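PDB 6FAK: afamin from Homo sapiens, which carries hydrophobic molecules in body fluids, binds vitamin E and keeps lipidated Wnt proteins soluble and active. Local coordinates for residues 13-18 and 256-261; 23-28 and 252-257; 235-240 and 264-269; 47-52 and 71-76. One frame throughout, in Å; residues are numbered along the deposited sequence. Where two conformers were deposited one is given.

Three of the four contacts share helix 253-268 of the second albumin domain. Contacts 1 and 2 dock its first half against helices 13-20 and 22-33 of the first domain, touch each other and share I257; contact 3 pairs its last turns with helix 231-250 of its own domain. Contact 4 stays within the first domain, between helices 39-58 and 69-78, and meets contact 2 where T26 packs on M49. Contact 2 is the buried one, and its side chains meet through aliphatic groups alone. The other three are partly buried and mix apolar packing with polar links: hydroxyl and amide-guanidinium bonds in contact 1, histidine-carboxylate in contact 3, a water bridge in contact 4.

Contact 1. Residues 13-18 and 256-261; sequences STQKFI and CIRDTS
Q15 and R258 lie side by side and point the same way, their amide and guanidinium planes turned 41° apart. R258 NH2 donates to Q15 OE1 over 3.2 Å, arriving on a lone pair in the carbonyl plane, although OE1 is tilted out of the guanidinium plane and the N-H is bent to 142°. A water bridges the pair, giving a proton to Q15 OE1 and taking one from R258 NE, so two donors meet OE1. The arginine chain, extended from CG to NE, carries its charge past I18, which crosses it at about a right angle with CD1 3.8 Å from R258 CG. An alanine in place of R258 would probably leave Q15 OE1 without its charged donor and uncover I18 CD1. Deeper in, I18 and I257 slide past each other in opposite directions, I18 CG1 meeting I257 CG2 at 4.0 Å. At the other end the hydroxyls of T14 and S261 share a short hydrogen bond, OG1 to OG 2.6 Å. The two segments run roughly antiparallel, at 149°, joining the first albumin domain to the second; I25 of helix 22-33 packs on I18 and I257, and L158 of helix 154-171 on F17.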
loop_
_atom_site.group_PDB
_atom_site.type_symbol
_atom_site.label_atom_id
_atom_site.label_comp_id
_atom_site.label_asym_id
_atom_site.label_seq_id
_atom_site.Cartn_x
_atom_site.Cartn_y
_atom_site.Cartn_z
ATOM N N SER A 13 13.764 -25.268 -8.853
ATOM C CA SER A 13 14.413 -23.951 -8.865
ATOM C C SER A 13 13.988 -23.058 -7.687
ATOM O O SER A 13 14.815 -22.357 -7.093
ATOM C CB SER A 13 14.084 -23.208 -10.179
ATOM O OG SER A 13 14.070 -24.088 -11.290
ATOM N N THR A 14 12.695 -23.076 -7.380
ATOM C CA THR A 14 12.149 -22.334 -6.234
ATOM C C THR A 14 12.752 -22.810 -4.908
ATOM O O THR A 14 13.172 -21.984 -4.111
ATOM C CB THR A 14 10.601 -22.432 -6.176
ATOM O OG1 THR A 14 10.046 -21.959 -7.412
ATOM C CG2 THR A 14 10.018 -21.581 -4.999
ATOM N N GLN A 15 12.780 -24.128 -4.682
ATOM C CA GLN A 15 13.401 -24.721 -3.485
ATOM C C GLN A 15 14.888 -24.394 -3.412
ATOM O O GLN A 15 15.435 -24.170 -2.325
ATOM C CB GLN A 15 13.206 -26.247 -3.462
ATOM C CG GLN A 15 13.647 -26.967 -2.186
ATOM C CD GLN A 15 12.960 -26.461 -0.921
ATOM O OE1 GLN A 15 11.833 -25.974 -0.983
ATOM N NE2 GLN A 15 13.652 -26.554 0.235
ATOM N N LYS A 16 15.533 -24.333 -4.570
ATOM C CA LYS A 16 16.929 -23.943 -4.612
ATOM C C LYS A 16 17.076 -22.493 -4.259
ATOM O O LYS A 16 17.929 -22.165 -3.468
ATOM C CB LYS A 16 17.591 -24.228 -5.973
ATOM C CG LYS A 16 18.477 -25.466 -5.968
ATOM C CD LYS A 16 17.696 -26.775 -5.804
ATOM C CE LYS A 16 17.710 -27.332 -4.384
ATOM N NZ LYS A 16 19.085 -27.635 -3.883
ATOM N N PHE A 17 16.282 -21.622 -4.875
ATOM C CA PHE A 17 16.304 -20.201 -4.520
ATOM C C PHE A 17 16.141 -19.990 -2.990
ATOM O O PHE A 17 16.877 -19.203 -2.389
ATOM C CB PHE A 17 15.239 -19.425 -5.287
ATOM C CG PHE A 17 15.201 -17.954 -4.953
ATOM C CD1 PHE A 17 15.987 -17.052 -5.657
ATOM C CD2 PHE A 17 14.394 -17.472 -3.924
ATOM C CE1 PHE A 17 15.966 -15.698 -5.348
ATOM C CE2 PHE A 17 14.376 -16.117 -3.612
ATOM C CZ PHE A 17 15.165 -15.230 -4.322
ATOM N N ILE A 18 15.186 -20.687 -2.381
ATOM C CA ILE A 18 14.905 -20.548 -0.933
ATOM C C ILE A 18 16.054 -21.041 -0.064
ATOM O O ILE A 18 16.459 -20.342 0.890
ATOM C CB ILE A 18 13.606 -21.268 -0.528
ATOM C CG1 ILE A 18 12.406 -20.504 -1.094
ATOM C CG2 ILE A 18 13.460 -21.350 0.993
ATOM C CD1 ILE A 18 11.146 -21.335 -1.145
ATOM N N CYS A 256 4.993 -17.533 0.805
ATOM C CA CYS A 256 4.819 -16.412 -0.099
ATOM C C CYS A 256 5.673 -16.572 -1.355
ATOM O O CYS A 256 5.161 -16.430 -2.479
ATOM C CB CYS A 256 5.119 -15.089 0.629
ATOM S SG CYS A 256 4.839 -13.551 -0.277
ATOM N N ILE A 257 6.966 -16.841 -1.151
ATOM C CA ILE A 257 7.906 -17.048 -2.266
ATOM C C ILE A 257 7.449 -18.217 -3.144
ATOM O O ILE A 257 7.343 -18.045 -4.350
ATOM C CB ILE A 257 9.397 -17.192 -1.786
ATOM C CG1 ILE A 257 9.927 -15.857 -1.293
ATOM C CG2 ILE A 257 10.301 -17.670 -2.910
ATOM C CD1 ILE A 257 11.100 -15.946 -0.337
ATOM N N ARG A 258 7.138 -19.351 -2.518
ATOM C CA ARG A 258 6.610 -20.542 -3.218
ATOM C C ARG A 258 5.346 -20.274 -4.002
ATOM O O ARG A 258 5.238 -20.696 -5.135
ATOM C CB ARG A 258 6.287 -21.691 -2.239
ATOM C CG ARG A 258 7.529 -22.386 -1.691
ATOM C CD ARG A 258 7.201 -23.590 -0.809
ATOM N NE ARG A 258 8.424 -24.153 -0.222
ATOM C CZ ARG A 258 8.525 -24.848 0.919
ATOM N NH1 ARG A 258 7.456 -25.095 1.674
ATOM N NH2 ARG A 258 9.703 -25.284 1.312
ATOM N N ASP A 259 4.362 -19.638 -3.385
ATOM C CA ASP A 259 3.107 -19.327 -4.087
ATOM C C ASP A 259 3.292 -18.281 -5.174
ATOM O O ASP A 259 2.607 -18.360 -6.186
ATOM C CB ASP A 259 1.966 -18.903 -3.135
ATOM C CG ASP A 259 1.543 -20.004 -2.195
ATOM O OD1 ASP A 259 1.922 -21.144 -2.455
ATOM O OD2 ASP A 259 0.833 -19.740 -1.190
ATOM N N THR A 260 4.159 -17.281 -4.970
ATOM C CA THR A 260 4.451 -16.310 -6.013
ATOM C C THR A 260 5.080 -17.034 -7.239
ATOM O O THR A 260 4.641 -16.845 -8.362
ATOM C CB THR A 260 5.388 -15.206 -5.490
ATOM O OG1 THR A 260 4.735 -14.478 -4.433
ATOM C CG2 THR A 260 5.790 -14.209 -6.604
ATOM N N SER A 261 6.049 -17.907 -6.987
ATOM C CA SER A 261 6.663 -18.683 -8.053
ATOM C C SER A 261 5.628 -19.562 -8.800
ATOM O O SER A 261 5.619 -19.632 -10.032
ATOM C CB SER A 261 7.817 -19.519 -7.504
ATOM O OG SER A 261 8.234 -20.440 -8.474
HETATM O O HOH W 1 10.134 -24.443 -2.335
#

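Contact 2. Residues 23-28 and 252-257; sequences EYITII and DVVQCI
I25 CG2 stands anti to its backbone N (chi1 -71° places CG1 beside that N), which carries the methyl to V253 CG2, the branch held between backbone N and carbonyl carbon. I25 CG2 and V253 CG2 come within 3.5 Å, but V253 was modelled in two conformers, so the tightness is doubtful. I25 CG2 also touches V254 CG2 at 4.0 Å, the two side chains crossing at about a right angle. The other branch of I25 runs toward I257: their CD1 atoms meet tip to tip at 3.9 Å. I28 adds CG2, packed 4.0 Å from V253 CG1. An alanine in place of I25 would probably open a gap between the helices, leaving V253 CG2, V254 CG2 and I257 CD1 without the I25 carbons they pack against. Isoleucine suits position 25 because its two branches serve different neighbours, CG2 the valines and CG1-CD1 I257. D252 is the N-cap of helix 253-268, its OD1 accepting from Q255 N at 3.2 Å from above the carboxylate plane. With only aliphatic side chains meeting across the buried interface, the attachment of the first albumin domain to the second rests on shape and exclusion of water, not on directional bonds.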
loop_
_atom_site.group_PDB
_atom_site.type_symbol
_atom_site.label_atom_id
_atom_site.label_comp_id
_atom_site.label_asym_id
_atom_site.label_seq_id
_atom_site.Cartn_x
_atom_site.Cartn_y
_atom_site.Cartn_z
ATOM N N GLU A 23 19.263 -17.183 4.662
ATOM C CA GLU A 23 19.722 -16.168 5.585
ATOM C C GLU A 23 18.869 -14.897 5.417
ATOM O O GLU A 23 18.288 -14.402 6.383
ATOM C CB GLU A 23 21.235 -15.893 5.398
ATOM C CG GLU A 23 21.771 -14.692 6.179
ATOM C CD GLU A 23 23.307 -14.592 6.180
ATOM O OE1 GLU A 23 23.895 -14.132 5.169
ATOM O OE2 GLU A 23 23.925 -14.938 7.211
ATOM N N TYR A 24 18.750 -14.430 4.183
ATOM C CA TYR A 24 17.971 -13.244 3.859
ATOM C C TYR A 24 16.466 -13.375 4.205
ATOM O O TYR A 24 15.844 -12.462 4.738
ATOM C CB TYR A 24 18.146 -12.882 2.376
ATOM C CG TYR A 24 19.599 -12.723 1.959
ATOM C CD1 TYR A 24 20.397 -11.711 2.501
ATOM C CD2 TYR A 24 20.190 -13.610 1.041
ATOM C CE1 TYR A 24 21.741 -11.583 2.134
ATOM C CE2 TYR A 24 21.520 -13.474 0.657
ATOM C CZ TYR A 24 22.289 -12.455 1.200
ATOM O OH TYR A 24 23.612 -12.324 0.827
ATOM N N ILE A 25 15.913 -14.513 3.837
ATOM C CA ILE A 25 14.534 -14.905 4.115
ATOM C C ILE A 25 14.232 -14.899 5.612
ATOM O O ILE A 25 13.167 -14.401 6.045
ATOM C CB ILE A 25 14.271 -16.297 3.496
ATOM C CG1 ILE A 25 14.222 -16.178 1.962
ATOM C CG2 ILE A 25 13.019 -16.949 4.023
ATOM C CD1 ILE A 25 14.216 -17.541 1.292
ATOM N N THR A 26 15.132 -15.468 6.395
ATOM C CA THR A 26 14.932 -15.559 7.825
ATOM C C THR A 26 14.912 -14.164 8.518
ATOM O O THR A 26 14.107 -13.910 9.425
ATOM C CB THR A 26 16.031 -16.453 8.464
ATOM O OG1 THR A 26 15.926 -17.777 7.922
ATOM C CG2 THR A 26 15.832 -16.553 9.948
ATOM N N ILE A 27 15.844 -13.316 8.103
ATOM C CA ILE A 27 15.949 -11.927 8.575
ATOM C C ILE A 27 14.659 -11.182 8.277
ATOM O O ILE A 27 14.096 -10.516 9.169
ATOM C CB ILE A 27 17.172 -11.224 7.944
ATOM C CG1 ILE A 27 18.430 -11.760 8.599
ATOM C CG2 ILE A 27 17.110 -9.706 8.127
ATOM C CD1 ILE A 27 19.725 -11.292 7.926
ATOM N N ILE A 28 14.172 -11.315 7.030
ATOM C CA ILE A 28 12.944 -10.617 6.643
ATOM C C ILE A 28 11.793 -11.078 7.577
ATOM O O ILE A 28 11.133 -10.248 8.184
ATOM C CB ILE A 28 12.518 -10.895 5.203
ATOM C CG1 ILE A 28 13.508 -10.249 4.207
ATOM C CG2 ILE A 28 11.121 -10.345 4.936
ATOM C CD1 ILE A 28 13.239 -10.532 2.750
ATOM N N ASP A 252 3.999 -15.278 6.009
ATOM C CA ASP A 252 4.727 -16.507 5.880
ATOM C C ASP A 252 5.671 -16.352 4.653
ATOM O O ASP A 252 5.268 -16.597 3.503
ATOM C CB ASP A 252 3.737 -17.664 5.733
ATOM C CG ASP A 252 4.433 -19.026 5.667
ATOM O OD1 ASP A 252 5.640 -19.129 5.320
ATOM O OD2 ASP A 252 3.725 -19.983 5.965
ATOM N N VAL A 253 6.907 -15.962 4.910
ATOM C CA VAL A 253 7.843 -15.569 3.822
ATOM C C VAL A 253 8.156 -16.704 2.840
ATOM O O VAL A 253 8.129 -16.496 1.630
ATOM C CB VAL A 253 9.131 -14.917 4.354
ATOM C CG1 VAL A 253 8.807 -13.644 5.118
ATOM C CG2 VAL A 253 9.930 -15.881 5.237
ATOM N N VAL A 254 8.401 -17.904 3.368
ATOM C CA VAL A 254 8.632 -19.101 2.535
ATOM C C VAL A 254 7.430 -19.465 1.644
ATOM O O VAL A 254 7.574 -19.635 0.435
ATOM C CB VAL A 254 9.068 -20.321 3.405
ATOM C CG1 VAL A 254 9.207 -21.572 2.560
ATOM C CG2 VAL A 254 10.382 -20.010 4.101
ATOM N N GLN A 255 6.251 -19.563 2.242
ATOM C CA GLN A 255 5.048 -19.859 1.480
ATOM C C GLN A 255 4.745 -18.776 0.434
ATOM O O GLN A 255 4.249 -19.063 -0.665
ATOM C CB GLN A 255 3.839 -20.009 2.411
ATOM C CG GLN A 255 2.650 -20.703 1.762
ATOM C CD GLN A 255 3.005 -22.134 1.315
ATOM O OE1 GLN A 255 3.833 -22.811 1.928
ATOM N NE2 GLN A 255 2.448 -22.542 0.210
ATOM N N CYS A 256 4.993 -17.533 0.805
ATOM C CA CYS A 256 4.819 -16.412 -0.099
ATOM C C CYS A 256 5.673 -16.572 -1.355
ATOM O O CYS A 256 5.161 -16.430 -2.479
ATOM C CB CYS A 256 5.119 -15.089 0.629
ATOM S SG CYS A 256 4.839 -13.551 -0.277
ATOM N N ILE A 257 6.966 -16.841 -1.151
ATOM C CA ILE A 257 7.906 -17.048 -2.266
ATOM C C ILE A 257 7.449 -18.217 -3.144
ATOM O O ILE A 257 7.343 -18.045 -4.350
ATOM C CB ILE A 257 9.397 -17.192 -1.786
ATOM C CG1 ILE A 257 9.927 -15.857 -1.293
ATOM C CG2 ILE A 257 10.301 -17.670 -2.910
ATOM C CD1 ILE A 257 11.100 -15.946 -0.337
#

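Contact 3. Residues 235-240 and 264-269; sequences ISLVED and MNHICS
H266 reaches from helix 253-268 to helix 231-250 in a nearly antiparallel helical pair of the all-helical albumin fold, within the region that forms the pocket for hydrophobic ligands. Its CB has D240 OD2 3.7 Å away, with L237 CD1 a little farther, and chi1 -168° sets CG anti to the backbone N, toward the other helix. From CG outward the imidazole rests one face on L237: CD1 stands 4.0 Å above the ring plane, displaced toward the rim, in a CH-pi contact. ND1 comes next and donates to D240 OD2. CE1 faces S236 OG at the ring edge, 3.3 Å away. NE2 bonds to E233, so both ring nitrogens have carboxylate partners, which would be expected to favour a protonated imidazole. Histidine suits this place because its flat ring can take a methyl on its face while its nitrogens bond at the edge. L237 CD1 also meets I267 CG1, at 3.7 Å. The ring and the carboxylate are turned 71° apart, yet the bond from H266 ND1 to D240 OD2 is short and nearly straight, 2.6 Å and 176°, with OD2 met on its anti side but well out of the carboxylate plane.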
loop_
_atom_site.group_PDB
_atom_site.type_symbol
_atom_site.label_atom_id
_atom_site.label_comp_id
_atom_site.label_asym_id
_atom_site.label_seq_id
_atom_site.Cartn_x
_atom_site.Cartn_y
_atom_site.Cartn_z
ATOM N N ILE A 235 -10.056 -18.226 -14.000
ATOM C CA ILE A 235 -10.506 -18.697 -12.685
ATOM C C ILE A 235 -9.434 -19.545 -12.030
ATOM O O ILE A 235 -9.135 -19.357 -10.866
ATOM C CB ILE A 235 -11.876 -19.418 -12.706
ATOM C CG1 ILE A 235 -12.969 -18.427 -13.076
ATOM C CG2 ILE A 235 -12.176 -20.117 -11.387
ATOM C CD1 ILE A 235 -13.095 -17.200 -12.218
ATOM N N SER A 236 -8.782 -20.388 -12.795
ATOM C CA SER A 236 -7.694 -21.188 -12.279
ATOM C C SER A 236 -6.517 -20.335 -11.743
ATOM O O SER A 236 -5.974 -20.606 -10.648
ATOM C CB SER A 236 -7.221 -22.169 -13.366
ATOM O OG SER A 236 -6.265 -23.029 -12.816
ATOM N N LEU A 237 -6.190 -19.280 -12.482
ATOM C CA LEU A 237 -5.123 -18.359 -12.109
ATOM C C LEU A 237 -5.512 -17.567 -10.854
ATOM O O LEU A 237 -4.687 -17.371 -9.967
ATOM C CB LEU A 237 -4.801 -17.426 -13.267
ATOM C CG LEU A 237 -3.674 -16.421 -13.155
ATOM C CD1 LEU A 237 -2.358 -17.127 -12.810
ATOM C CD2 LEU A 237 -3.558 -15.607 -14.428
ATOM N N VAL A 238 -6.761 -17.123 -10.804
ATOM C CA VAL A 238 -7.296 -16.419 -9.663
ATOM C C VAL A 238 -7.185 -17.251 -8.385
ATOM O O VAL A 238 -6.860 -16.681 -7.329
ATOM C CB VAL A 238 -8.730 -15.951 -9.879
ATOM C CG1 VAL A 238 -9.423 -15.556 -8.560
ATOM C CG2 VAL A 238 -8.747 -14.804 -10.869
ATOM N N GLU A 239 -7.440 -18.559 -8.467
ATOM C CA GLU A 239 -7.224 -19.466 -7.326
ATOM C C GLU A 239 -5.782 -19.472 -6.812
ATOM O O GLU A 239 -5.569 -19.387 -5.587
ATOM C CB GLU A 239 -7.670 -20.910 -7.646
ATOM C CG GLU A 239 -9.169 -21.045 -7.772
ATOM C CD GLU A 239 -9.819 -21.477 -6.475
ATOM O OE1 GLU A 239 -9.344 -21.089 -5.376
ATOM O OE2 GLU A 239 -10.805 -22.238 -6.544
ATOM N N ASP A 240 -4.817 -19.514 -7.731
ATOM C CA ASP A 240 -3.411 -19.420 -7.381
ATOM C C ASP A 240 -3.052 -18.056 -6.758
ATOM O O ASP A 240 -2.335 -18.007 -5.729
ATOM C CB ASP A 240 -2.504 -19.703 -8.579
ATOM C CG ASP A 240 -2.498 -21.185 -9.029
ATOM O OD1 ASP A 240 -3.015 -22.088 -8.338
ATOM O OD2 ASP A 240 -1.959 -21.448 -10.131
ATOM N N MET A 264 3.652 -17.276 -11.230
ATOM C CA MET A 264 4.454 -16.863 -12.388
ATOM C C MET A 264 4.652 -18.021 -13.361
ATOM O O MET A 264 4.494 -17.851 -14.589
ATOM C CB MET A 264 5.790 -16.265 -11.924
ATOM C CG MET A 264 5.620 -15.057 -11.025
ATOM S SD MET A 264 4.437 -13.876 -11.696
ATOM C CE MET A 264 4.307 -12.697 -10.359
ATOM N N ASN A 265 4.910 -19.196 -12.806
ATOM C CA ASN A 265 4.954 -20.425 -13.585
ATOM C C ASN A 265 3.625 -20.750 -14.271
ATOM O O ASN A 265 3.636 -21.124 -15.446
ATOM C CB ASN A 265 5.458 -21.605 -12.740
ATOM C CG ASN A 265 6.943 -21.428 -12.312
ATOM O OD1 ASN A 265 7.651 -20.498 -12.767
ATOM N ND2 ASN A 265 7.408 -22.307 -11.419
ATOM N N HIS A 266 2.504 -20.631 -13.560
ATOM C CA HIS A 266 1.154 -20.755 -14.183
ATOM C C HIS A 266 0.979 -19.779 -15.381
ATOM O O HIS A 266 0.625 -20.186 -16.482
ATOM C CB HIS A 266 0.068 -20.515 -13.137
ATOM C CG HIS A 266 -1.313 -20.879 -13.564
ATOM N ND1 HIS A 266 -2.258 -21.303 -12.663
ATOM C CD2 HIS A 266 -1.918 -20.897 -14.776
ATOM C CE1 HIS A 266 -3.382 -21.574 -13.295
ATOM N NE2 HIS A 266 -3.203 -21.332 -14.578
ATOM N N ILE A 267 1.261 -18.514 -15.169
ATOM C CA ILE A 267 1.218 -17.508 -16.218
ATOM C C ILE A 267 2.148 -17.908 -17.392
ATOM O O ILE A 267 1.676 -18.113 -18.512
ATOM C CB ILE A 267 1.588 -16.132 -15.655
ATOM C CG1 ILE A 267 0.449 -15.637 -14.730
ATOM C CG2 ILE A 267 1.847 -15.077 -16.742
ATOM C CD1 ILE A 267 0.760 -14.381 -13.957
ATOM N N CYS A 268 3.438 -18.061 -17.109
ATOM C CA CYS A 268 4.448 -18.423 -18.130
ATOM C C CYS A 268 4.219 -19.732 -18.862
ATOM O O CYS A 268 4.362 -19.767 -20.080
ATOM C CB CYS A 268 5.848 -18.438 -17.523
ATOM S SG CYS A 268 6.421 -16.781 -17.255
ATOM N N SER A 269 3.823 -20.785 -18.154
ATOM C CA SER A 269 3.591 -22.075 -18.801
ATOM C C SER A 269 2.344 -22.112 -19.702
ATOM O O SER A 269 2.032 -23.168 -20.282
ATOM C CB SER A 269 3.594 -23.240 -17.795
ATOM O OG SER A 269 2.291 -23.617 -17.403
#

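Contact 4. Residues 47-52 and 71-76; sequences KDMVEY and NVLQEK
One face of the Y52 ring is covered by V72, whose CG1 stands 3.7 Å above the plane over the ring centre, a CH-pi contact only 11° off the normal. V72 CG2 lies farther along the ring, 3.8 Å from the phenolic OH of Y52, so the two branches of the valine span the ring from its centre to its hydroxyl. The two side chains reach toward each other tip to tip, Y52 CG being set anti to its backbone N (chi1 159°), toward helix 69-78. Tyrosine suits this position because its ring offers a broad apolar face while its OH bonds beyond the pair, to the backbone O of E64. Next to it M49, bent at chi2 and chi3, brings its thioether to helix 69-78: SD lies 4.1 Å from K76 CG and 4.3 Å from L73 CD1, while CE meets V72 CG1. The unbranched methionine can bend so that it reaches all three. At the more polar end a water donates to both D48 OD2 and the backbone O of K76, at 2.6 Å each, joining two acceptors that could not bond directly. D48 OD2 and K76 NZ stay 5.8 Å apart, not in contact. The segments run at 136° within the first albumin domain, where helix 22-33 lies against both through T26 on M49 and A29 on L73, and helix 97-106 packs on Q74.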
loop_
_atom_site.group_PDB
_atom_site.type_symbol
_atom_site.label_atom_id
_atom_site.label_comp_id
_atom_site.label_asym_id
_atom_site.label_seq_id
_atom_site.Cartn_x
_atom_site.Cartn_y
_atom_site.Cartn_z
ATOM N N LYS A 47 21.164 -19.064 12.265
ATOM C CA LYS A 47 21.873 -20.337 12.543
ATOM C C LYS A 47 20.870 -21.482 12.730
ATOM O O LYS A 47 21.036 -22.545 12.136
ATOM C CB LYS A 47 22.792 -20.241 13.767
ATOM C CG LYS A 47 23.872 -19.161 13.752
ATOM C CD LYS A 47 24.881 -19.297 12.615
ATOM C CE LYS A 47 24.546 -18.445 11.385
ATOM N NZ LYS A 47 24.379 -16.988 11.673
ATOM N N ASP A 48 19.799 -21.240 13.492
ATOM C CA ASP A 48 18.726 -22.241 13.660
ATOM C C ASP A 48 18.045 -22.696 12.375
ATOM O O ASP A 48 17.756 -23.884 12.228
ATOM C CB ASP A 48 17.642 -21.745 14.615
ATOM C CG ASP A 48 18.128 -21.612 16.042
ATOM O OD1 ASP A 48 19.265 -22.033 16.335
ATOM O OD2 ASP A 48 17.343 -21.105 16.880
ATOM N N MET A 49 17.757 -21.773 11.465
ATOM C CA MET A 49 17.094 -22.136 10.201
ATOM C C MET A 49 18.041 -22.793 9.167
ATOM O O MET A 49 17.619 -23.697 8.432
ATOM C CB MET A 49 16.399 -20.910 9.591
ATOM C CG MET A 49 15.304 -20.341 10.462
ATOM S SD MET A 49 13.904 -21.458 10.719
ATOM C CE MET A 49 13.382 -21.726 9.033
ATOM N N VAL A 50 19.296 -22.345 9.095
ATOM C CA VAL A 50 20.306 -23.038 8.321
ATOM C C VAL A 50 20.369 -24.502 8.799
ATOM O O VAL A 50 20.241 -25.428 7.992
ATOM C CB VAL A 50 21.696 -22.347 8.427
ATOM C CG1 VAL A 50 22.815 -23.263 7.920
ATOM C CG2 VAL A 50 21.702 -21.031 7.663
ATOM N N GLU A 51 20.502 -24.706 10.109
ATOM C CA GLU A 51 20.560 -26.069 10.657
ATOM C C GLU A 51 19.316 -26.895 10.280
ATOM O O GLU A 51 19.459 -28.025 9.822
ATOM C CB GLU A 51 20.810 -26.057 12.176
ATOM C CG GLU A 51 22.222 -25.579 12.520
ATOM C CD GLU A 51 22.462 -25.408 14.008
ATOM O OE1 GLU A 51 22.300 -26.397 14.750
ATOM O OE2 GLU A 51 22.834 -24.293 14.432
ATOM N N TYR A 52 18.120 -26.311 10.393
ATOM C CA TYR A 52 16.864 -27.018 10.032
ATOM C C TYR A 52 16.847 -27.418 8.555
ATOM O O TYR A 52 16.432 -28.541 8.211
ATOM C CB TYR A 52 15.612 -26.183 10.376
ATOM C CG TYR A 52 14.344 -26.558 9.613
ATOM C CD1 TYR A 52 13.445 -27.492 10.111
ATOM C CD2 TYR A 52 14.040 -25.943 8.409
ATOM C CE1 TYR A 52 12.288 -27.819 9.417
ATOM C CE2 TYR A 52 12.896 -26.255 7.709
ATOM C CZ TYR A 52 12.023 -27.186 8.213
ATOM O OH TYR A 52 10.893 -27.463 7.487
ATOM N N ASN A 71 5.148 -22.237 10.905
ATOM C CA ASN A 71 5.129 -23.001 12.155
ATOM C C ASN A 71 6.540 -23.367 12.602
ATOM O O ASN A 71 6.832 -23.293 13.805
ATOM C CB ASN A 71 4.179 -24.225 12.098
ATOM C CG ASN A 71 2.695 -23.830 12.213
ATOM O OD1 ASN A 71 2.359 -22.758 12.754
ATOM N ND2 ASN A 71 1.791 -24.704 11.712
ATOM N N VAL A 72 7.431 -23.642 11.657
ATOM C CA VAL A 72 8.843 -23.912 11.984
ATOM C C VAL A 72 9.558 -22.666 12.494
ATOM O O VAL A 72 10.155 -22.695 13.554
ATOM C CB VAL A 72 9.635 -24.510 10.780
ATOM C CG1 VAL A 72 11.103 -24.717 11.150
ATOM C CG2 VAL A 72 9.017 -25.864 10.353
ATOM N N LEU A 73 9.472 -21.573 11.735
ATOM C CA LEU A 73 10.101 -20.286 12.095
ATOM C C LEU A 73 9.637 -19.775 13.434
ATOM O O LEU A 73 10.449 -19.346 14.260
ATOM C CB LEU A 73 9.747 -19.246 11.049
ATOM C CG LEU A 73 10.354 -17.844 11.278
ATOM C CD1 LEU A 73 11.653 -17.758 10.471
ATOM C CD2 LEU A 73 9.326 -16.788 10.891
ATOM N N GLN A 74 8.326 -19.818 13.662
ATOM C CA GLN A 74 7.736 -19.296 14.895
ATOM C C GLN A 74 8.104 -20.173 16.094
ATOM O O GLN A 74 8.327 -19.664 17.199
ATOM C CB GLN A 74 6.215 -19.098 14.740
ATOM C CG GLN A 74 5.931 -17.921 13.792
ATOM C CD GLN A 74 4.482 -17.720 13.388
ATOM O OE1 GLN A 74 3.567 -18.401 13.901
ATOM N NE2 GLN A 74 4.248 -16.680 12.537
ATOM N N GLU A 75 8.207 -21.492 15.877
ATOM C CA GLU A 75 8.728 -22.371 16.922
ATOM C C GLU A 75 10.139 -21.966 17.334
ATOM O O GLU A 75 10.430 -21.843 18.533
ATOM C CB GLU A 75 8.703 -23.829 16.447
ATOM C CG GLU A 75 9.307 -24.794 17.438
ATOM C CD GLU A 75 8.415 -25.059 18.651
ATOM O OE1 GLU A 75 7.215 -24.631 18.658
ATOM O OE2 GLU A 75 8.920 -25.740 19.590
ATOM N N LYS A 76 11.016 -21.721 16.344
ATOM C CA LYS A 76 12.400 -21.348 16.645
ATOM C C LYS A 76 12.532 -19.994 17.319
ATOM O O LYS A 76 13.400 -19.795 18.149
ATOM C CB LYS A 76 13.257 -21.332 15.381
ATOM C CG LYS A 76 13.396 -22.672 14.653
ATOM C CD LYS A 76 13.791 -23.808 15.587
ATOM C CE LYS A 76 14.086 -25.122 14.852
ATOM N NZ LYS A 76 14.579 -26.142 15.832
HETATM O O HOH W 2 15.479 -21.272 18.626
#